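Local atomic coordinates of glycosyl hydrolases family 31 family protein (Aspergillus niger, PDB entry 6DRU), a protein that hydrolyses xyloglucan oligosaccharides, releasing alpha-xylose from their non-reducing terminal glucose, as an alpha-xylosidase of glycoside hydrolase family 31. Residues 650-655 against 660-665; 285-290 against 356-361; 221-224 against 230-233; 250-255 against 270-275. All blocks are in the same frame, centred on the assembly; numbering follows the deposited sequence. Where two conformers were deposited one is given.

Interaction 1: residues 650-655 against 660-665. With NAG (2-acetamido-2-deoxy-beta-D-glucopyranose), chain E.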
loop_
_atom_site.group_PDB
_atom_site.type_symbol
_atom_site.label_atom_id
_atom_site.label_comp_id
_atom_site.label_asym_id
_atom_site.label_seq_id
_atom_site.Cartn_x
_atom_site.Cartn_y
_atom_site.Cartn_z
ATOM N N LEU A 650 10.897 -13.980 51.269
ATOM C CA LEU A 650 9.617 -14.201 50.606
ATOM C C LEU A 650 8.677 -13.068 50.995
ATOM O O LEU A 650 8.371 -12.893 52.178
ATOM C CB LEU A 650 9.019 -15.556 50.987
ATOM C CG LEU A 650 7.603 -15.820 50.473
ATOM C CD1 LEU A 650 7.643 -16.309 49.034
ATOM C CD2 LEU A 650 6.874 -16.817 51.359
ATOM N N VAL A 651 8.205 -12.318 50.000
ATOM C CA VAL A 651 7.433 -11.101 50.221
ATOM C C VAL A 651 6.021 -11.299 49.689
ATOM O O VAL A 651 5.818 -11.977 48.676
ATOM C CB VAL A 651 8.110 -9.886 49.549
ATOM C CG1 VAL A 651 7.359 -8.600 49.865
ATOM C CG2 VAL A 651 9.567 -9.782 49.982
ATOM N N SER A 652 5.045 -10.706 50.380
ATOM C CA SER A 652 3.649 -10.729 49.942
ATOM C C SER A 652 2.969 -9.473 50.471
ATOM O O SER A 652 2.634 -9.390 51.664
ATOM C CB SER A 652 2.924 -11.984 50.416
ATOM O OG SER A 652 1.553 -11.944 50.059
ATOM N N PRO A 653 2.747 -8.473 49.620
ATOM C CA PRO A 653 2.163 -7.214 50.096
ATOM C C PRO A 653 0.690 -7.364 50.440
ATOM O O PRO A 653 -0.024 -8.203 49.887
ATOM C CB PRO A 653 2.355 -6.257 48.911
ATOM C CG PRO A 653 3.330 -6.935 47.999
ATOM C CD PRO A 653 3.135 -8.398 48.203
ATOM N N VAL A 654 0.240 -6.524 51.369
ATOM C CA VAL A 654 -1.172 -6.459 51.732
ATOM C C VAL A 654 -1.878 -5.543 50.741
ATOM O O VAL A 654 -1.559 -4.354 50.643
ATOM C CB VAL A 654 -1.355 -5.967 53.174
ATOM C CG1 VAL A 654 -2.823 -5.686 53.456
ATOM C CG2 VAL A 654 -0.815 -6.993 54.156
ATOM N N THR A 655 -2.842 -6.096 50.004
ATOM C CA THR A 655 -3.507 -5.379 48.925
ATOM C C THR A 655 -4.963 -5.055 49.243
ATOM O O THR A 655 -5.753 -4.805 48.327
ATOM C CB THR A 655 -3.422 -6.189 47.631
ATOM O OG1 THR A 655 -4.207 -7.380 47.764
ATOM C CG2 THR A 655 -1.978 -6.572 47.344
ATOM N N THR A 660 -5.711 -6.917 59.467
ATOM C CA THR A 660 -4.750 -7.253 60.503
ATOM C C THR A 660 -4.209 -8.667 60.365
ATOM O O THR A 660 -3.242 -9.014 61.054
ATOM C CB THR A 660 -5.375 -7.086 61.897
ATOM O OG1 THR A 660 -6.682 -7.674 61.909
ATOM C CG2 THR A 660 -5.485 -5.613 62.258
ATOM N N GLU A 661 -4.795 -9.483 59.492
ATOM C CA GLU A 661 -4.341 -10.835 59.211
ATOM C C GLU A 661 -4.222 -10.996 57.705
ATOM O O GLU A 661 -5.093 -10.543 56.957
ATOM C CB GLU A 661 -5.325 -11.881 59.746
ATOM C CG GLU A 661 -5.335 -12.082 61.245
ATOM C CD GLU A 661 -5.588 -13.530 61.614
ATOM O OE1 GLU A 661 -5.524 -14.394 60.712
ATOM O OE2 GLU A 661 -5.878 -13.801 62.796
ATOM N N TRP A 662 -3.146 -11.642 57.259
ATOM C CA TRP A 662 -2.923 -11.821 55.834
ATOM C C TRP A 662 -2.583 -13.278 55.550
ATOM O O TRP A 662 -1.721 -13.859 56.234
ATOM C CB TRP A 662 -1.807 -10.900 55.327
ATOM C CG TRP A 662 -1.827 -10.745 53.844
ATOM C CD1 TRP A 662 -0.915 -11.226 52.955
ATOM C CD2 TRP A 662 -2.835 -10.083 53.071
ATOM N NE1 TRP A 662 -1.282 -10.889 51.674
ATOM C CE2 TRP A 662 -2.459 -10.189 51.718
ATOM C CE3 TRP A 662 -4.015 -9.404 53.392
ATOM C CZ2 TRP A 662 -3.221 -9.642 50.688
ATOM C CZ3 TRP A 662 -4.769 -8.862 52.367
ATOM C CH2 TRP A 662 -4.369 -8.984 51.031
ATOM N N PRO A 663 -3.224 -13.905 54.558
ATOM C CA PRO A 663 -2.910 -15.303 54.243
ATOM C C PRO A 663 -1.774 -15.423 53.240
ATOM O O PRO A 663 -1.912 -15.016 52.082
ATOM C CB PRO A 663 -4.229 -15.833 53.672
ATOM C CG PRO A 663 -4.941 -14.603 53.122
ATOM C CD PRO A 663 -4.253 -13.361 53.657
ATOM N N VAL A 664 -0.649 -15.985 53.672
ATOM C CA VAL A 664 0.532 -16.152 52.833
ATOM C C VAL A 664 0.751 -17.638 52.598
ATOM O O VAL A 664 0.734 -18.432 53.548
ATOM C CB VAL A 664 1.774 -15.512 53.477
ATOM C CG1 VAL A 664 3.000 -15.751 52.610
ATOM C CG2 VAL A 664 1.547 -14.026 53.704
ATOM N N TYR A 665 0.954 -18.017 51.340
ATOM C CA TYR A 665 1.293 -19.392 51.000
ATOM C C TYR A 665 2.801 -19.581 51.097
ATOM O O TYR A 665 3.560 -18.970 50.337
ATOM C CB TYR A 665 0.805 -19.764 49.601
ATOM C CG TYR A 665 1.223 -21.161 49.212
ATOM C CD1 TYR A 665 0.573 -22.268 49.740
ATOM C CD2 TYR A 665 2.277 -21.378 48.335
ATOM C CE1 TYR A 665 0.952 -23.547 49.404
ATOM C CE2 TYR A 665 2.664 -22.658 47.989
ATOM C CZ TYR A 665 1.996 -23.739 48.528
ATOM O OH TYR A 665 2.367 -25.018 48.194
HETATM C C1 NAG E . -6.593 -11.646 43.607
HETATM C C2 NAG E . -7.078 -10.318 44.155
HETATM C C3 NAG E . -8.343 -9.866 43.525
HETATM C C4 NAG E . -8.240 -9.935 42.020
HETATM C C5 NAG E . -7.836 -11.333 41.615
HETATM C C6 NAG E . -7.741 -11.423 40.106
HETATM C C7 NAG E . -6.443 -9.681 46.445
HETATM C C8 NAG E . -6.636 -9.800 47.940
HETATM N N2 NAG E . -7.260 -10.430 45.559
HETATM O O3 NAG E . -8.630 -8.555 43.956
HETATM O O4 NAG E . -9.481 -9.613 41.438
HETATM O O5 NAG E . -6.588 -11.622 42.200
HETATM O O6 NAG E . -6.458 -11.867 39.729
HETATM O O7 NAG E . -5.584 -8.945 46.004
#

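Interaction 2: residues 285-290 against 356-361. With NAG (2-acetamido-2-deoxy-beta-D-glucopyranose), chain D; XYS (alpha-D-xylopyranose), chain N; BGC (beta-D-glucopyranose), chain F.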
loop_
_atom_site.group_PDB
_atom_site.type_symbol
_atom_site.label_atom_id
_atom_site.label_comp_id
_atom_site.label_asym_id
_atom_site.label_seq_id
_atom_site.Cartn_x
_atom_site.Cartn_y
_atom_site.Cartn_z
ATOM N N ASP A 285 11.069 16.507 38.398
ATOM C CA ASP A 285 10.172 15.971 37.381
ATOM C C ASP A 285 10.173 16.873 36.144
ATOM O O ASP A 285 11.044 17.727 35.960
ATOM C CB ASP A 285 8.772 15.788 37.965
ATOM C CG ASP A 285 7.945 14.767 37.200
ATOM O OD1 ASP A 285 8.387 14.329 36.116
ATOM O OD2 ASP A 285 6.850 14.407 37.681
ATOM N N TYR A 286 9.181 16.684 35.276
ATOM C CA TYR A 286 9.113 17.366 33.990
ATOM C C TYR A 286 8.575 18.788 34.163
ATOM O O TYR A 286 8.409 19.290 35.279
ATOM C CB TYR A 286 8.279 16.548 33.002
ATOM C CG TYR A 286 6.784 16.471 33.270
ATOM C CD1 TYR A 286 6.262 16.581 34.555
ATOM C CD2 TYR A 286 5.894 16.273 32.225
ATOM C CE1 TYR A 286 4.898 16.503 34.783
ATOM C CE2 TYR A 286 4.532 16.191 32.443
ATOM C CZ TYR A 286 4.037 16.308 33.722
ATOM O OH TYR A 286 2.679 16.228 33.938
ATOM N N GLN A 287 8.312 19.457 33.037
ATOM C CA GLN A 287 7.806 20.829 32.989
ATOM C C GLN A 287 8.737 21.821 33.681
ATOM O O GLN A 287 8.332 22.948 33.985
ATOM C CB GLN A 287 6.395 20.923 33.580
ATOM C CG GLN A 287 5.374 20.024 32.897
ATOM C CD GLN A 287 5.095 20.435 31.462
ATOM O OE1 GLN A 287 5.867 20.131 30.553
ATOM N NE2 GLN A 287 3.984 21.131 31.252
ATOM N N SER A 288 9.983 21.425 33.927
ATOM C CA SER A 288 10.976 22.285 34.553
ATOM C C SER A 288 11.834 23.025 33.536
ATOM O O SER A 288 12.825 23.656 33.918
ATOM C CB SER A 288 11.868 21.461 35.485
ATOM O OG SER A 288 12.328 20.285 34.841
ATOM N N TRP A 289 11.475 22.966 32.259
ATOM C CA TRP A 289 12.212 23.608 31.183
ATOM C C TRP A 289 11.431 24.799 30.647
ATOM O O TRP A 289 10.245 24.981 30.934
ATOM C CB TRP A 289 12.497 22.608 30.057
ATOM C CG TRP A 289 11.304 21.769 29.710
ATOM C CD1 TRP A 289 10.193 22.165 29.021
ATOM C CD2 TRP A 289 11.100 20.390 30.042
ATOM N NE1 TRP A 289 9.311 21.117 28.903
ATOM C CE2 TRP A 289 9.844 20.017 29.520
ATOM C CE3 TRP A 289 11.857 19.435 30.728
ATOM C CZ2 TRP A 289 9.330 18.729 29.663
ATOM C CZ3 TRP A 289 11.345 18.158 30.868
ATOM C CH2 TRP A 289 10.094 17.817 30.337
ATOM N N ALA A 290 12.116 25.618 29.849
ATOM C CA ALA A 290 11.457 26.757 29.222
ATOM C C ALA A 290 10.646 26.330 28.005
ATOM O O ALA A 290 9.512 26.787 27.822
ATOM C CB ALA A 290 12.491 27.814 28.836
ATOM N N SER A 356 1.221 15.935 20.450
ATOM C CA SER A 356 1.050 17.251 21.046
ATOM C C SER A 356 1.263 17.153 22.549
ATOM O O SER A 356 1.114 16.087 23.152
ATOM C CB SER A 356 -0.335 17.843 20.752
ATOM O OG SER A 356 -1.360 17.065 21.344
ATOM N N TRP A 357 1.612 18.289 23.144
ATOM C CA TRP A 357 1.785 18.425 24.583
ATOM C C TRP A 357 2.010 19.896 24.894
ATOM O O TRP A 357 2.600 20.622 24.089
ATOM C CB TRP A 357 2.960 17.586 25.106
ATOM C CG TRP A 357 3.143 17.713 26.584
ATOM C CD1 TRP A 357 4.136 18.385 27.234
ATOM C CD2 TRP A 357 2.289 17.176 27.602
ATOM N NE1 TRP A 357 3.962 18.288 28.594
ATOM C CE2 TRP A 357 2.835 17.551 28.845
ATOM C CE3 TRP A 357 1.121 16.408 27.583
ATOM C CZ2 TRP A 357 2.252 17.185 30.056
ATOM C CZ3 TRP A 357 0.544 16.045 28.786
ATOM C CH2 TRP A 357 1.110 16.434 30.005
ATOM N N ASN A 358 1.525 20.324 26.061
ATOM C CA ASN A 358 1.723 21.693 26.536
ATOM C C ASN A 358 1.116 22.706 25.565
ATOM O O ASN A 358 1.637 23.809 25.384
ATOM C CB ASN A 358 3.213 21.969 26.780
ATOM C CG ASN A 358 3.463 23.263 27.529
ATOM O OD1 ASN A 358 4.026 24.208 26.977
ATOM N ND2 ASN A 358 3.051 23.312 28.791
ATOM N N GLY A 359 0.011 22.329 24.926
ATOM C CA GLY A 359 -0.672 23.211 24.001
ATOM C C GLY A 359 0.010 23.406 22.667
ATOM O O GLY A 359 -0.408 24.276 21.897
ATOM N N SER A 360 1.043 22.624 22.366
ATOM C CA SER A 360 1.782 22.738 21.117
ATOM C C SER A 360 1.944 21.361 20.495
ATOM O O SER A 360 2.116 20.364 21.204
ATOM C CB SER A 360 3.158 23.374 21.343
ATOM O OG SER A 360 3.044 24.597 22.048
ATOM N N TYR A 361 1.889 21.308 19.167
ATOM C CA TYR A 361 2.185 20.075 18.454
ATOM C C TYR A 361 3.691 19.939 18.272
ATOM O O TYR A 361 4.384 20.916 17.972
ATOM C CB TYR A 361 1.461 20.052 17.108
ATOM C CG TYR A 361 -0.039 19.926 17.254
ATOM C CD1 TYR A 361 -0.845 21.053 17.350
ATOM C CD2 TYR A 361 -0.647 18.678 17.319
ATOM C CE1 TYR A 361 -2.217 20.940 17.494
ATOM C CE2 TYR A 361 -2.018 18.555 17.466
ATOM C CZ TYR A 361 -2.797 19.690 17.551
ATOM O OH TYR A 361 -4.160 19.572 17.694
HETATM C C1 NAG D . 3.568 24.555 29.385
HETATM C C2 NAG D . 2.561 25.427 30.108
HETATM C C3 NAG D . 3.149 26.559 30.875
HETATM C C4 NAG D . 4.435 26.179 31.577
HETATM C C5 NAG D . 5.356 25.463 30.620
HETATM C C6 NAG D . 6.641 25.090 31.324
HETATM C C7 NAG D . 0.454 25.276 28.827
HETATM C C8 NAG D . -0.481 25.852 27.785
HETATM N N2 NAG D . 1.663 25.949 29.137
HETATM O O3 NAG D . 2.197 27.035 31.799
HETATM O O4 NAG D . 5.065 27.346 32.048
HETATM O O5 NAG D . 4.701 24.304 30.177
HETATM O O6 NAG D . 7.159 23.903 30.767
HETATM O O7 NAG D . 0.169 24.241 29.396
HETATM C C1 XYS N . 4.588 10.974 33.023
HETATM C C2 XYS N . 5.378 10.085 33.955
HETATM C C3 XYS N . 5.259 10.619 35.365
HETATM C C4 XYS N . 5.655 12.079 35.390
HETATM C C5 XYS N . 4.874 12.830 34.334
HETATM O O1 XYS N . 3.240 10.997 33.430
HETATM O O2 XYS N . 4.875 8.771 33.895
HETATM O O3 XYS N . 6.102 9.886 36.223
HETATM O O4 XYS N . 5.367 12.619 36.658
HETATM O O5 XYS N . 5.124 12.276 33.061
HETATM C C2 BGC F . -2.287 12.412 30.567
HETATM C C3 BGC F . -1.312 11.683 29.709
HETATM C C4 BGC F . 0.088 12.304 29.871
HETATM C C5 BGC F . 0.447 12.405 31.327
HETATM C C6 BGC F . 1.773 13.137 31.479
HETATM C C1 BGC F . -1.772 12.382 31.983
HETATM O O2 BGC F . -3.587 11.785 30.500
HETATM O O3 BGC F . -1.718 11.767 28.391
HETATM O O4 BGC F . 1.044 11.499 29.218
HETATM O O5 BGC F . -0.550 13.122 32.028
HETATM O O6 BGC F . 1.913 13.594 32.807
#

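Interaction 3: residues 221-224 against 230-233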
loop_
_atom_site.group_PDB
_atom_site.type_symbol
_atom_site.label_atom_id
_atom_site.label_comp_id
_atom_site.label_asym_id
_atom_site.label_seq_id
_atom_site.Cartn_x
_atom_site.Cartn_y
_atom_site.Cartn_z
ATOM N N VAL A 221 16.430 -21.663 22.965
ATOM C CA VAL A 221 17.395 -22.267 23.875
ATOM C C VAL A 221 16.648 -23.195 24.823
ATOM O O VAL A 221 15.566 -22.855 25.314
ATOM C CB VAL A 221 18.192 -21.197 24.652
ATOM C CG1 VAL A 221 17.253 -20.242 25.375
ATOM C CG2 VAL A 221 19.156 -21.852 25.625
ATOM N N ALA A 222 17.219 -24.371 25.069
ATOM C CA ALA A 222 16.598 -25.396 25.895
ATOM C C ALA A 222 17.283 -25.511 27.251
ATOM O O ALA A 222 18.479 -25.242 27.391
ATOM C CB ALA A 222 16.633 -26.757 25.195
ATOM N N ALA A 223 16.505 -25.922 28.252
ATOM C CA ALA A 223 17.029 -26.208 29.579
ATOM C C ALA A 223 16.203 -27.324 30.201
ATOM O O ALA A 223 15.049 -27.550 29.826
ATOM C CB ALA A 223 17.018 -24.967 30.478
ATOM N N GLN A 224 16.806 -28.020 31.161
ATOM C CA GLN A 224 16.107 -29.110 31.827
ATOM C C GLN A 224 14.913 -28.566 32.610
ATOM O O GLN A 224 14.982 -27.460 33.155
ATOM C CB GLN A 224 17.053 -29.867 32.758
ATOM C CG GLN A 224 18.212 -30.543 32.042
ATOM C CD GLN A 224 17.748 -31.577 31.034
ATOM O OE1 GLN A 224 16.710 -32.213 31.215
ATOM N NE2 GLN A 224 18.517 -31.747 29.965
ATOM N N THR A 230 18.769 -21.464 34.739
ATOM C CA THR A 230 19.618 -21.668 33.572
ATOM C C THR A 230 19.051 -20.957 32.351
ATOM O O THR A 230 19.802 -20.364 31.569
ATOM C CB THR A 230 19.786 -23.161 33.294
ATOM O OG1 THR A 230 20.412 -23.787 34.421
ATOM C CG2 THR A 230 20.649 -23.382 32.062
ATOM N N LEU A 231 17.728 -21.008 32.169
ATOM C CA LEU A 231 17.099 -20.281 31.070
ATOM C C LEU A 231 17.450 -18.799 31.121
ATOM O O LEU A 231 17.822 -18.202 30.104
ATOM C CB LEU A 231 15.584 -20.479 31.106
ATOM C CG LEU A 231 15.048 -21.813 30.590
ATOM C CD1 LEU A 231 13.539 -21.877 30.749
ATOM C CD2 LEU A 231 15.438 -22.010 29.134
ATOM N N GLN A 232 17.351 -18.190 32.305
ATOM C CA GLN A 232 17.732 -16.788 32.446
ATOM C C GLN A 232 19.231 -16.592 32.259
ATOM O O GLN A 232 19.663 -15.526 31.809
ATOM C CB GLN A 232 17.290 -16.253 33.807
ATOM C CG GLN A 232 15.787 -16.095 33.945
ATOM C CD GLN A 232 15.217 -15.095 32.957
ATOM O OE1 GLN A 232 15.777 -14.017 32.755
ATOM N NE2 GLN A 232 14.098 -15.448 32.335
ATOM N N GLN A 233 20.037 -17.601 32.601
ATOM C CA GLN A 233 21.468 -17.517 32.331
ATOM C C GLN A 233 21.740 -17.486 30.833
ATOM O O GLN A 233 22.643 -16.778 30.373
ATOM C CB GLN A 233 22.198 -18.692 32.980
ATOM C CG GLN A 233 23.654 -18.413 33.325
ATOM C CD GLN A 233 24.422 -19.680 33.651
ATOM O OE1 GLN A 233 23.920 -20.562 34.346
ATOM N NE2 GLN A 233 25.650 -19.770 33.156
#

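Interaction 4: residues 250-255 against 270-275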
loop_
_atom_site.group_PDB
_atom_site.type_symbol
_atom_site.label_atom_id
_atom_site.label_comp_id
_atom_site.label_asym_id
_atom_site.label_seq_id
_atom_site.Cartn_x
_atom_site.Cartn_y
_atom_site.Cartn_z
ATOM N N LEU A 250 20.800 2.167 45.631
ATOM C CA LEU A 250 20.095 1.146 46.396
ATOM C C LEU A 250 19.392 1.701 47.628
ATOM O O LEU A 250 18.781 0.927 48.375
ATOM C CB LEU A 250 21.070 0.042 46.812
ATOM C CG LEU A 250 21.827 -0.649 45.676
ATOM C CD1 LEU A 250 22.825 -1.655 46.230
ATOM C CD2 LEU A 250 20.851 -1.321 44.723
ATOM N N GLY A 251 19.453 3.006 47.854
ATOM C CA GLY A 251 18.862 3.628 49.021
ATOM C C GLY A 251 17.444 4.099 48.790
ATOM O O GLY A 251 16.680 3.507 48.022
ATOM N N TYR A 252 17.088 5.186 49.471
ATOM C CA TYR A 252 15.754 5.761 49.382
ATOM C C TYR A 252 15.734 6.865 48.332
ATOM O O TYR A 252 16.537 7.800 48.391
ATOM C CB TYR A 252 15.321 6.307 50.742
ATOM C CG TYR A 252 13.985 7.010 50.736
ATOM C CD1 TYR A 252 12.799 6.294 50.635
ATOM C CD2 TYR A 252 13.909 8.392 50.850
ATOM C CE1 TYR A 252 11.574 6.937 50.634
ATOM C CE2 TYR A 252 12.691 9.044 50.853
ATOM C CZ TYR A 252 11.527 8.314 50.745
ATOM O OH TYR A 252 10.314 8.963 50.747
ATOM N N ILE A 253 14.816 6.751 47.379
ATOM C CA ILE A 253 14.713 7.681 46.260
ATOM C C ILE A 253 13.456 8.516 46.457
ATOM O O ILE A 253 12.333 7.999 46.390
ATOM C CB ILE A 253 14.696 6.949 44.913
ATOM C CG1 ILE A 253 16.011 6.195 44.706
ATOM C CG2 ILE A 253 14.453 7.927 43.775
ATOM C CD1 ILE A 253 15.942 5.124 43.647
ATOM N N GLN A 254 13.642 9.813 46.693
ATOM C CA GLN A 254 12.539 10.740 46.907
ATOM C C GLN A 254 12.161 11.406 45.591
ATOM O O GLN A 254 13.029 11.907 44.870
ATOM C CB GLN A 254 12.919 11.797 47.944
ATOM C CG GLN A 254 11.823 12.806 48.234
ATOM C CD GLN A 254 10.607 12.173 48.878
ATOM O OE1 GLN A 254 10.729 11.305 49.744
ATOM N NE2 GLN A 254 9.423 12.600 48.456
ATOM N N SER A 255 10.867 11.414 45.285
ATOM C CA SER A 255 10.382 12.034 44.060
ATOM C C SER A 255 8.903 12.342 44.218
ATOM O O SER A 255 8.223 11.785 45.085
ATOM C CB SER A 255 10.612 11.132 42.842
ATOM O OG SER A 255 10.053 11.705 41.673
ATOM N N GLN A 270 17.181 20.382 53.123
ATOM C CA GLN A 270 17.289 20.889 54.487
ATOM C C GLN A 270 16.372 20.132 55.439
ATOM O O GLN A 270 16.723 19.928 56.606
ATOM C CB GLN A 270 16.975 22.385 54.517
ATOM C CG GLN A 270 17.435 23.092 55.781
ATOM C CD GLN A 270 18.941 23.258 55.840
ATOM O OE1 GLN A 270 19.527 23.994 55.046
ATOM N NE2 GLN A 270 19.577 22.569 56.781
ATOM N N ASN A 271 15.200 19.708 54.963
ATOM C CA ASN A 271 14.273 18.977 55.820
ATOM C C ASN A 271 14.810 17.591 56.160
ATOM O O ASN A 271 14.758 17.164 57.319
ATOM C CB ASN A 271 12.907 18.875 55.147
ATOM C CG ASN A 271 11.897 19.833 55.738
ATOM O OD1 ASN A 271 11.150 19.477 56.650
ATOM N ND2 ASN A 271 11.870 21.057 55.225
ATOM N N PHE A 272 15.317 16.866 55.159
ATOM C CA PHE A 272 15.921 15.564 55.427
ATOM C C PHE A 272 17.101 15.693 56.380
ATOM O O PHE A 272 17.302 14.842 57.253
ATOM C CB PHE A 272 16.361 14.904 54.120
ATOM C CG PHE A 272 15.247 14.225 53.378
ATOM C CD1 PHE A 272 14.851 12.944 53.720
ATOM C CD2 PHE A 272 14.598 14.868 52.338
ATOM C CE1 PHE A 272 13.827 12.314 53.039
ATOM C CE2 PHE A 272 13.573 14.244 51.654
ATOM C CZ PHE A 272 13.187 12.966 52.004
ATOM N N HIS A 273 17.885 16.763 56.232
ATOM C CA HIS A 273 19.055 16.955 57.081
ATOM C C HIS A 273 18.651 17.291 58.512
ATOM O O HIS A 273 19.166 16.702 59.468
ATOM C CB HIS A 273 19.945 18.054 56.501
ATOM C CG HIS A 273 21.076 18.451 57.397
ATOM N ND1 HIS A 273 21.074 19.622 58.123
ATOM C CD2 HIS A 273 22.246 17.831 57.685
ATOM C CE1 HIS A 273 22.193 19.707 58.820
ATOM N NE2 HIS A 273 22.921 18.634 58.572
ATOM N N ASP A 274 17.727 18.241 58.677
ATOM C CA ASP A 274 17.331 18.657 60.018
ATOM C C ASP A 274 16.637 17.525 60.769
ATOM O O ASP A 274 16.833 17.365 61.979
ATOM C CB ASP A 274 16.428 19.889 59.942
ATOM C CG ASP A 274 17.150 21.114 59.403
ATOM O OD1 ASP A 274 18.381 21.045 59.201
ATOM O OD2 ASP A 274 16.482 22.149 59.187
ATOM N N ARG A 275 15.831 16.728 60.070
ATOM C CA ARG A 275 15.131 15.611 60.693
ATOM C C ARG A 275 15.982 14.353 60.784
ATOM O O ARG A 275 15.522 13.358 61.354
ATOM C CB ARG A 275 13.845 15.293 59.924
ATOM C CG ARG A 275 12.823 16.414 59.900
ATOM C CD ARG A 275 11.655 16.041 59.005
ATOM N NE ARG A 275 10.668 17.109 58.900
ATOM C CZ ARG A 275 9.486 17.090 59.509
ATOM N NH1 ARG A 275 9.148 16.054 60.263
ATOM N NH2 ARG A 275 8.642 18.102 59.359
#

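Interaction 1: residues 650-655 against 660-665
Val654 lies over one face of the Trp662 indole: its CA stands 3.9 Å from the centroid of the six-membered ring, 12° off the ring normal, a CH-pi contact. The two methyls continue the cover, CG2 reaching Trp662 CD2 at 3.8 Å and CG1 resting near CZ3 and CE3. Pro663 CD sits on the opposite face, so the indole is sandwiched between its own sequence neighbour and Val654. At the rim, Trp662 NE1 gives a weak hydrogen bond to Ser652 OG (3.4 Å, 141° at the hydrogen), the hydroxyl lying in the ring plane. Further round, Trp662 CH2 approaches Thr655 OG1 at 3.6 Å. That hydroxyl donates to O7 of an N-acetylglucosamine of a protein-attached glycan, OG1 to O7 2.7 Å, and the acetyl methyl C8 of the sugar lies 3.9 Å from Trp662 CH2. The trans first torsion of Trp662 (chi1 -163°) carries the indole across to 652-655. Beside it, Ser652 CB meets Val664 CG2, and Leu650 CD2 packs on Val664 CG1 at 4.2 Å. The contact thus joins two beta-sheets within the family 31 C-terminal domain range: strand 649-651 runs between 643-645 and 703-705, whereas strand 661-666 pairs with 690-695, and Phe704 of strand 703-705 touches both Leu650 and Val664.

Interaction 2: residues 285-290 against 356-361
A fully extended first torsion (chi1 -180°) swings the Trp357 indole toward Tyr286 and Gln287, while Gln287 bends at chi2 (-66°) and brings its amide to the pyrrole edge. Trp357 NE1 donates to Gln287 OE1 at 3.3 Å, nearly straight at the hydrogen (165°). The acceptor lies in the indole plane, but the donor stands above the carbonyl plane of the glutamine. Farther along the indole, CZ2 meets Tyr286 CE2 at 3.4 Å, rim to rim, neither ring over the other's face. Gln287 CG covers the centre of one Tyr286 face; xylose C5 lies against the opposite face, 3.6 Å from Tyr286 CZ. Tyr286 OH accepts a hydrogen bond from O6 of a bound glucose (3.0 Å), whose C6 also touches Trp357 CH2. Asp285 OD2 accepts from xylose O4 at 2.5 Å. Asp285 and Tyr286 belong to the xylose pocket, with the active-site residues Asp395 and Asp487 nearby, and Trp357 borders the adjoining glucose. On the other flank Asn358 ND2 is covalently bonded to C1 of an N-linked N-acetylglucosamine, and Gln287 NE2 lies 3.4 Å from its ring oxygen O5. Trp325 meets the rings of both Tyr286 and Trp357. Residues 285-290 follow barrel strand 281-284. A type I' turn from Trp357 to Ser360 joins hairpin strands 355-357 and 360-364, the latter pairing antiparallel with strand 319-328.

Interaction 3: residues 221-224 against 230-233
A strand-to-helix connection is closed here: the end of strand 216-222 and the residues just after it pack against the first turns of helix 228-239, burying a modest 167 Å² between 221-224 and 230-233. Ala223 and Leu231 carry the contact. Ala223 CB points at the helix and meets Leu231 CD2 at 3.6 Å and Leu231 CG at 3.7 Å. In Leu231 the first torsion (chi1 -77°) sets CG beside the backbone N, which places CD2 near Val221 O as well, at 3.9 Å. One methyl thus lies against both the alanine and the strand backbone. Strand 216-222 is an inner member of the eight-stranded mixed sheet, between 28-35 and 187-191, and the helix docks where the chain leaves it. Leu231 also touches Met182 and Ala188 from neighbouring strands, so its side chain spans three strands of that sheet. Thr230 adds a smaller contact, its CG2 4.3 Å from Ala223 CB. Its hydroxyl is engaged elsewhere, OG1 being hydrogen-bonded to Asp227 OD1.

Interaction 4: residues 250-255 against 270-275
Strand 252-254, helix 262-274 and strand 281-284 make a beta-alpha-beta unit of the TIM barrel, and this contact packs the helix on its first strand. The aromatic part is the pair Tyr252 and Phe272: Phe272 CE1 approaches Tyr252 CE2 at 4.1 Å, the two side chains crossing at about a right angle. Outside the pair, Trp575 meets Phe272 edge-to-face. Gln254 adds van der Waals contacts to Phe272 CZ, its CG at 4.0 Å and its OE1, in the plane of the phenyl ring at its edge, at 3.7 Å. The polar part runs along the strand. Tyr252 and Gln254, two residues apart, both extend toward the helix, and Gln254 folds at chi2 (65°) to bring its carbonyl to the phenol. Its NE2 is hydrogen-bonded to Tyr259 OH and Asn572 O, so both ends of the buried amide are held. Tyr252 OH donates to Gln254 OE1 at 2.6 Å, the phenol oxygen lying 22° out of the Gln254 carbonyl plane.

Overall arrangement
From the N terminus, interaction 3 comes first, closing the short connection between strand 216-222 and helix 228-239. Strand 252-254 follows that helix in the chain, and interaction 4 then closes the first half of a beta-alpha-beta unit in the TIM barrel. Interaction 2 spans a longer loop of 65 residues, from the end of strand 281-284 to the hairpin at 356-361; it reaches the same sheet as interaction 4, with nearest atoms about 6 Å apart. Interaction 1 comes last, joining two sheets in the C-terminal domain range. All four are in series, none enclosing or crossing another. Interactions 2 and 3 are the most distant, their centres about 45 Å apart.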